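Local coordinates for transferrin (Manduca sexta, PDB 6WB6), which binds a single ferric ion together with a carbonate anion and transports iron in an insect, at residues Y464-I478 with K649-L662. Numbering follows the deposited sequence.
Sequences YSTFSGLHAPLFYLI and KFKTIHDVISSCGL
Phe-475 fits as a knob into a hole formed by Lys-649, Thr-652, Ile-653 and Val-656, where helices 467-478 and 649-659 cross almost perpendicularly (89°, axes 9.6 Å apart). A chi1 of 169°, which sets CG anti to the backbone N, carries the ring over to Ile-653, whose side chain crosses it at about a right angle. A CH-pi contact covers one face: Ile-653 CG1 stands 3.7 Å from the centroid of the Phe-475 ring, while Val-656 CG2 meets the ring edge at CD1.

The remaining contacts are mostly apolar. Ile-653 turns its CD1 to the edge of Phe-467, 3.9 Å from CZ. Ile-657 packs against Leu-470 and Leu-474 through CD1 and, by CG1, lies 3.8 Å from His-471 ND1. Ile-478 CD1 presses tightly on Val-656 CG1 (3.5 Å) and also touches Cys-660 SG.

At the C-terminal end of helix 649-659, a Schellman motif with positive phi at Gly-661 and a bond from Leu-662 N to Ile-657 O (2.8 Å) turns the chain back, bringing Leu-662 CD1 to 3.6 Å from Leu-474 CD1, and Leu-662 CD2 against Tyr-464 OH (3.3 Å).

This contact lies in the C-terminal transferrin-like half, away from the iron site. The Cys-660–Cys-488 disulfide ties the chain end to helix 488-495, which Leu-474 and Ile-478 also touch; Phe-467 reaches strands 437-443 and 581-582.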
loop_
_atom_site.group_PDB
_atom_site.type_symbol
_atom_site.label_atom_id
_atom_site.label_comp_id
_atom_site.label_asym_id
_atom_site.label_seq_id
_atom_site.Cartn_x
_atom_site.Cartn_y
_atom_site.Cartn_z
ATOM N N TYR A 464 11.278 -10.438 -30.916
ATOM C CA TYR A 464 10.854 -11.819 -30.732
ATOM C C TYR A 464 10.900 -12.272 -29.273
ATOM O O TYR A 464 10.175 -13.191 -28.876
ATOM C CB TYR A 464 11.734 -12.736 -31.591
ATOM C CG TYR A 464 11.445 -14.213 -31.445
ATOM C CD1 TYR A 464 12.052 -14.956 -30.453
ATOM C CD2 TYR A 464 10.580 -14.867 -32.311
ATOM C CE1 TYR A 464 11.806 -16.317 -30.318
ATOM C CE2 TYR A 464 10.315 -16.230 -32.170
ATOM C CZ TYR A 464 10.939 -16.938 -31.175
ATOM O OH TYR A 464 10.705 -18.280 -31.026
ATOM N N SER A 465 11.767 -11.677 -28.470
ATOM C CA SER A 465 11.832 -12.054 -27.063
ATOM C C SER A 465 10.751 -11.379 -26.219
ATOM O O SER A 465 10.733 -11.573 -25.001
ATOM C CB SER A 465 13.221 -11.730 -26.497
ATOM O OG SER A 465 13.546 -10.354 -26.650
ATOM N N THR A 466 9.840 -10.622 -26.819
ATOM C CA THR A 466 8.825 -9.920 -26.048
ATOM C C THR A 466 7.464 -10.604 -26.152
ATOM O O THR A 466 7.133 -11.261 -27.146
ATOM C CB THR A 466 8.651 -8.472 -26.501
ATOM O OG1 THR A 466 7.916 -8.464 -27.720
ATOM C CG2 THR A 466 9.990 -7.777 -26.676
ATOM N N PHE A 467 6.660 -10.403 -25.114
ATOM C CA PHE A 467 5.277 -10.851 -25.150
ATOM C C PHE A 467 4.511 -10.163 -26.276
ATOM O O PHE A 467 3.915 -10.822 -27.134
ATOM C CB PHE A 467 4.617 -10.593 -23.796
ATOM C CG PHE A 467 3.187 -10.988 -23.752
ATOM C CD1 PHE A 467 2.200 -10.084 -24.092
ATOM C CD2 PHE A 467 2.828 -12.272 -23.390
ATOM C CE1 PHE A 467 0.889 -10.441 -24.068
ATOM C CE2 PHE A 467 1.525 -12.649 -23.373
ATOM C CZ PHE A 467 0.536 -11.732 -23.702
ATOM N N SER A 468 4.525 -8.832 -26.298
ATOM C CA SER A 468 3.695 -8.100 -27.257
ATOM C C SER A 468 4.167 -8.303 -28.694
ATOM O O SER A 468 3.367 -8.199 -29.636
ATOM C CB SER A 468 3.699 -6.602 -26.927
ATOM O OG SER A 468 3.706 -6.367 -25.522
ATOM N N GLY A 469 5.440 -8.608 -28.875
ATOM C CA GLY A 469 5.999 -8.691 -30.202
ATOM C C GLY A 469 5.750 -10.042 -30.825
ATOM O O GLY A 469 5.459 -10.150 -32.015
ATOM N N LEU A 470 5.839 -11.089 -30.010
ATOM C CA LEU A 470 5.798 -12.457 -30.518
ATOM C C LEU A 470 4.598 -13.203 -29.956
ATOM O O LEU A 470 3.695 -13.556 -30.715
ATOM C CB LEU A 470 7.108 -13.171 -30.177
ATOM C CG LEU A 470 7.299 -14.593 -30.715
ATOM C CD1 LEU A 470 6.663 -15.603 -29.784
ATOM C CD2 LEU A 470 6.755 -14.726 -32.133
ATOM N N HIS A 471 4.554 -13.433 -28.643
ATOM C CA HIS A 471 3.507 -14.244 -28.038
ATOM C C HIS A 471 2.124 -13.778 -28.467
ATOM O O HIS A 471 1.347 -14.545 -29.043
ATOM C CB HIS A 471 3.629 -14.196 -26.515
ATOM C CG HIS A 471 4.795 -14.951 -25.972
ATOM N ND1 HIS A 471 4.659 -15.939 -25.021
ATOM C CD2 HIS A 471 6.120 -14.856 -26.231
ATOM C CE1 HIS A 471 5.849 -16.423 -24.719
ATOM N NE2 HIS A 471 6.753 -15.783 -25.439
ATOM N N ALA A 472 1.799 -12.512 -28.187
ATOM C CA ALA A 472 0.412 -12.084 -28.325
ATOM C C ALA A 472 -0.079 -12.168 -29.761
ATOM O O ALA A 472 -1.183 -12.699 -29.977
ATOM C CB ALA A 472 0.253 -10.676 -27.739
ATOM N N PRO A 473 0.648 -11.665 -30.771
ATOM C CA PRO A 473 0.186 -11.859 -32.162
ATOM C C PRO A 473 0.153 -13.320 -32.591
ATOM O O PRO A 473 -0.752 -13.732 -33.329
ATOM C CB PRO A 473 1.201 -11.057 -32.985
ATOM C CG PRO A 473 1.931 -10.170 -31.983
ATOM C CD PRO A 473 1.905 -10.896 -30.706
ATOM N N LEU A 474 1.121 -14.125 -32.152
ATOM C CA LEU A 474 1.100 -15.537 -32.519
ATOM C C LEU A 474 -0.093 -16.236 -31.887
ATOM O O LEU A 474 -0.809 -16.992 -32.554
ATOM C CB LEU A 474 2.390 -16.230 -32.091
ATOM C CG LEU A 474 3.356 -16.712 -33.162
ATOM C CD1 LEU A 474 4.464 -17.559 -32.499
ATOM C CD2 LEU A 474 2.646 -17.514 -34.235
ATOM N N PHE A 475 -0.317 -16.005 -30.589
ATOM C CA PHE A 475 -1.488 -16.597 -29.961
ATOM C C PHE A 475 -2.757 -16.064 -30.575
ATOM O O PHE A 475 -3.738 -16.805 -30.743
ATOM C CB PHE A 475 -1.557 -16.330 -28.466
ATOM C CG PHE A 475 -2.898 -16.707 -27.882
ATOM C CD1 PHE A 475 -3.139 -18.010 -27.476
ATOM C CD2 PHE A 475 -3.927 -15.788 -27.791
ATOM C CE1 PHE A 475 -4.365 -18.384 -26.977
ATOM C CE2 PHE A 475 -5.168 -16.157 -27.294
ATOM C CZ PHE A 475 -5.385 -17.463 -26.880
ATOM N N TYR A 476 -2.795 -14.762 -30.851
ATOM C CA TYR A 476 -4.038 -14.195 -31.352
ATOM C C TYR A 476 -4.421 -14.839 -32.668
ATOM O O TYR A 476 -5.580 -15.203 -32.874
ATOM C CB TYR A 476 -3.934 -12.684 -31.509
ATOM C CG TYR A 476 -5.247 -12.069 -31.936
ATOM C CD1 TYR A 476 -5.611 -12.019 -33.276
ATOM C CD2 TYR A 476 -6.132 -11.547 -31.003
ATOM C CE1 TYR A 476 -6.802 -11.476 -33.664
ATOM C CE2 TYR A 476 -7.329 -10.992 -31.391
ATOM C CZ TYR A 476 -7.662 -10.963 -32.717
ATOM O OH TYR A 476 -8.858 -10.388 -33.083
ATOM N N LEU A 477 -3.449 -15.034 -33.556
ATOM C CA LEU A 477 -3.761 -15.636 -34.846
ATOM C C LEU A 477 -4.098 -17.117 -34.698
ATOM O O LEU A 477 -5.142 -17.573 -35.180
ATOM C CB LEU A 477 -2.593 -15.418 -35.804
ATOM C CG LEU A 477 -2.505 -13.967 -36.299
ATOM C CD1 LEU A 477 -1.194 -13.752 -37.023
ATOM C CD2 LEU A 477 -3.651 -13.636 -37.202
ATOM N N ILE A 478 -3.235 -17.881 -34.020
ATOM C CA ILE A 478 -3.513 -19.298 -33.782
ATOM C C ILE A 478 -4.888 -19.475 -33.145
ATOM O O ILE A 478 -5.671 -20.346 -33.548
ATOM C CB ILE A 478 -2.401 -19.924 -32.913
ATOM C CG1 ILE A 478 -1.092 -20.039 -33.716
ATOM C CG2 ILE A 478 -2.815 -21.289 -32.426
ATOM C CD1 ILE A 478 0.070 -20.565 -32.938
ATOM N N LYS A 649 -6.026 -17.239 -19.104
ATOM C CA LYS A 649 -5.609 -16.802 -20.425
ATOM C C LYS A 649 -4.088 -16.875 -20.581
ATOM O O LYS A 649 -3.589 -17.310 -21.624
ATOM C CB LYS A 649 -6.110 -15.389 -20.705
ATOM C CG LYS A 649 -5.527 -14.865 -21.995
ATOM C CD LYS A 649 -6.415 -13.925 -22.747
ATOM C CE LYS A 649 -5.858 -13.706 -24.145
ATOM N NZ LYS A 649 -6.156 -12.332 -24.607
ATOM N N PHE A 650 -3.331 -16.466 -19.555
ATOM C CA PHE A 650 -1.874 -16.542 -19.656
ATOM C C PHE A 650 -1.419 -17.985 -19.825
ATOM O O PHE A 650 -0.460 -18.259 -20.553
ATOM C CB PHE A 650 -1.206 -15.911 -18.430
ATOM C CG PHE A 650 -1.337 -14.396 -18.364
ATOM C CD1 PHE A 650 -1.268 -13.620 -19.510
ATOM C CD2 PHE A 650 -1.542 -13.762 -17.156
ATOM C CE1 PHE A 650 -1.394 -12.248 -19.437
ATOM C CE2 PHE A 650 -1.681 -12.405 -17.086
ATOM C CZ PHE A 650 -1.602 -11.649 -18.222
ATOM N N LYS A 651 -2.108 -18.925 -19.174
ATOM C CA LYS A 651 -1.760 -20.333 -19.338
ATOM C C LYS A 651 -2.064 -20.821 -20.744
ATOM O O LYS A 651 -1.303 -21.617 -21.305
ATOM C CB LYS A 651 -2.507 -21.188 -18.316
ATOM C CG LYS A 651 -1.975 -21.057 -16.906
ATOM C CD LYS A 651 -2.503 -22.153 -16.012
ATOM C CE LYS A 651 -4.015 -22.109 -15.905
ATOM N NZ LYS A 651 -4.448 -22.661 -14.612
ATOM N N THR A 652 -3.168 -20.368 -21.332
ATOM C CA THR A 652 -3.483 -20.822 -22.681
ATOM C C THR A 652 -2.457 -20.282 -23.665
ATOM O O THR A 652 -1.959 -21.021 -24.525
ATOM C CB THR A 652 -4.904 -20.401 -23.082
ATOM O OG1 THR A 652 -5.838 -20.893 -22.106
ATOM C CG2 THR A 652 -5.285 -20.966 -24.455
ATOM N N ILE A 653 -2.098 -19.004 -23.525
ATOM C CA ILE A 653 -1.091 -18.419 -24.399
ATOM C C ILE A 653 0.204 -19.220 -24.330
ATOM O O ILE A 653 0.766 -19.623 -25.355
ATOM C CB ILE A 653 -0.867 -16.949 -24.030
ATOM C CG1 ILE A 653 -2.096 -16.134 -24.477
ATOM C CG2 ILE A 653 0.434 -16.465 -24.643
ATOM C CD1 ILE A 653 -2.086 -14.655 -24.037
ATOM N N HIS A 654 0.704 -19.447 -23.117
ATOM C CA HIS A 654 1.893 -20.273 -22.943
ATOM C C HIS A 654 1.715 -21.663 -23.545
ATOM O O HIS A 654 2.652 -22.207 -24.146
ATOM C CB HIS A 654 2.215 -20.385 -21.464
ATOM C CG HIS A 654 3.349 -21.302 -21.156
ATOM N ND1 HIS A 654 4.666 -20.951 -21.360
ATOM C CD2 HIS A 654 3.367 -22.551 -20.635
ATOM C CE1 HIS A 654 5.449 -21.950 -20.984
ATOM N NE2 HIS A 654 4.685 -22.937 -20.552
ATOM N N ASP A 655 0.527 -22.267 -23.390
ATOM C CA ASP A 655 0.330 -23.603 -23.942
ATOM C C ASP A 655 0.488 -23.586 -25.453
ATOM O O ASP A 655 1.157 -24.455 -26.028
ATOM C CB ASP A 655 -1.043 -24.168 -23.548
ATOM C CG ASP A 655 -1.019 -24.901 -22.203
ATOM O OD1 ASP A 655 0.067 -25.241 -21.703
ATOM O OD2 ASP A 655 -2.097 -25.139 -21.632
ATOM N N VAL A 656 -0.094 -22.586 -26.114
ATOM C CA VAL A 656 0.060 -22.477 -27.563
ATOM C C VAL A 656 1.532 -22.299 -27.929
ATOM O O VAL A 656 2.011 -22.839 -28.934
ATOM C CB VAL A 656 -0.800 -21.319 -28.098
ATOM C CG1 VAL A 656 -0.610 -21.166 -29.599
ATOM C CG2 VAL A 656 -2.270 -21.525 -27.762
ATOM N N ILE A 657 2.264 -21.524 -27.129
ATOM C CA ILE A 657 3.660 -21.233 -27.434
ATOM C C ILE A 657 4.548 -22.423 -27.117
ATOM O O ILE A 657 5.552 -22.653 -27.799
ATOM C CB ILE A 657 4.083 -19.971 -26.662
ATOM C CG1 ILE A 657 3.270 -18.767 -27.165
ATOM C CG2 ILE A 657 5.606 -19.728 -26.762
ATOM C CD1 ILE A 657 3.561 -18.391 -28.584
ATOM N N SER A 658 4.208 -23.189 -26.084
ATOM C CA SER A 658 4.915 -24.437 -25.832
ATOM C C SER A 658 4.645 -25.439 -26.940
ATOM O O SER A 658 5.544 -26.193 -27.336
ATOM C CB SER A 658 4.508 -25.008 -24.476
ATOM O OG SER A 658 5.287 -24.435 -23.445
ATOM N N SER A 659 3.419 -25.454 -27.462
ATOM C CA SER A 659 3.118 -26.303 -28.608
ATOM C C SER A 659 4.037 -25.985 -29.782
ATOM O O SER A 659 4.703 -26.877 -30.323
ATOM C CB SER A 659 1.656 -26.145 -29.014
ATOM O OG SER A 659 0.837 -27.015 -28.252
ATOM N N CYS A 660 4.081 -24.716 -30.194
ATOM C CA CYS A 660 5.015 -24.270 -31.220
ATOM C C CYS A 660 6.472 -24.515 -30.845
ATOM O O CYS A 660 7.354 -24.259 -31.673
ATOM C CB CYS A 660 4.835 -22.776 -31.490
ATOM S SG CYS A 660 3.142 -22.266 -31.809
ATOM N N GLY A 661 6.749 -24.976 -29.625
ATOM C CA GLY A 661 8.119 -25.162 -29.186
ATOM C C GLY A 661 8.896 -23.870 -29.044
ATOM O O GLY A 661 10.103 -23.853 -29.313
ATOM N N LEU A 662 8.238 -22.785 -28.632
ATOM C CA LEU A 662 8.877 -21.469 -28.554
ATOM C C LEU A 662 8.969 -20.948 -27.123
ATOM O O LEU A 662 8.590 -21.645 -26.180
ATOM C CB LEU A 662 8.110 -20.466 -29.421
ATOM C CG LEU A 662 7.946 -20.888 -30.882
ATOM C CD1 LEU A 662 7.186 -19.827 -31.679
ATOM C CD2 LEU A 662 9.301 -21.172 -31.507
#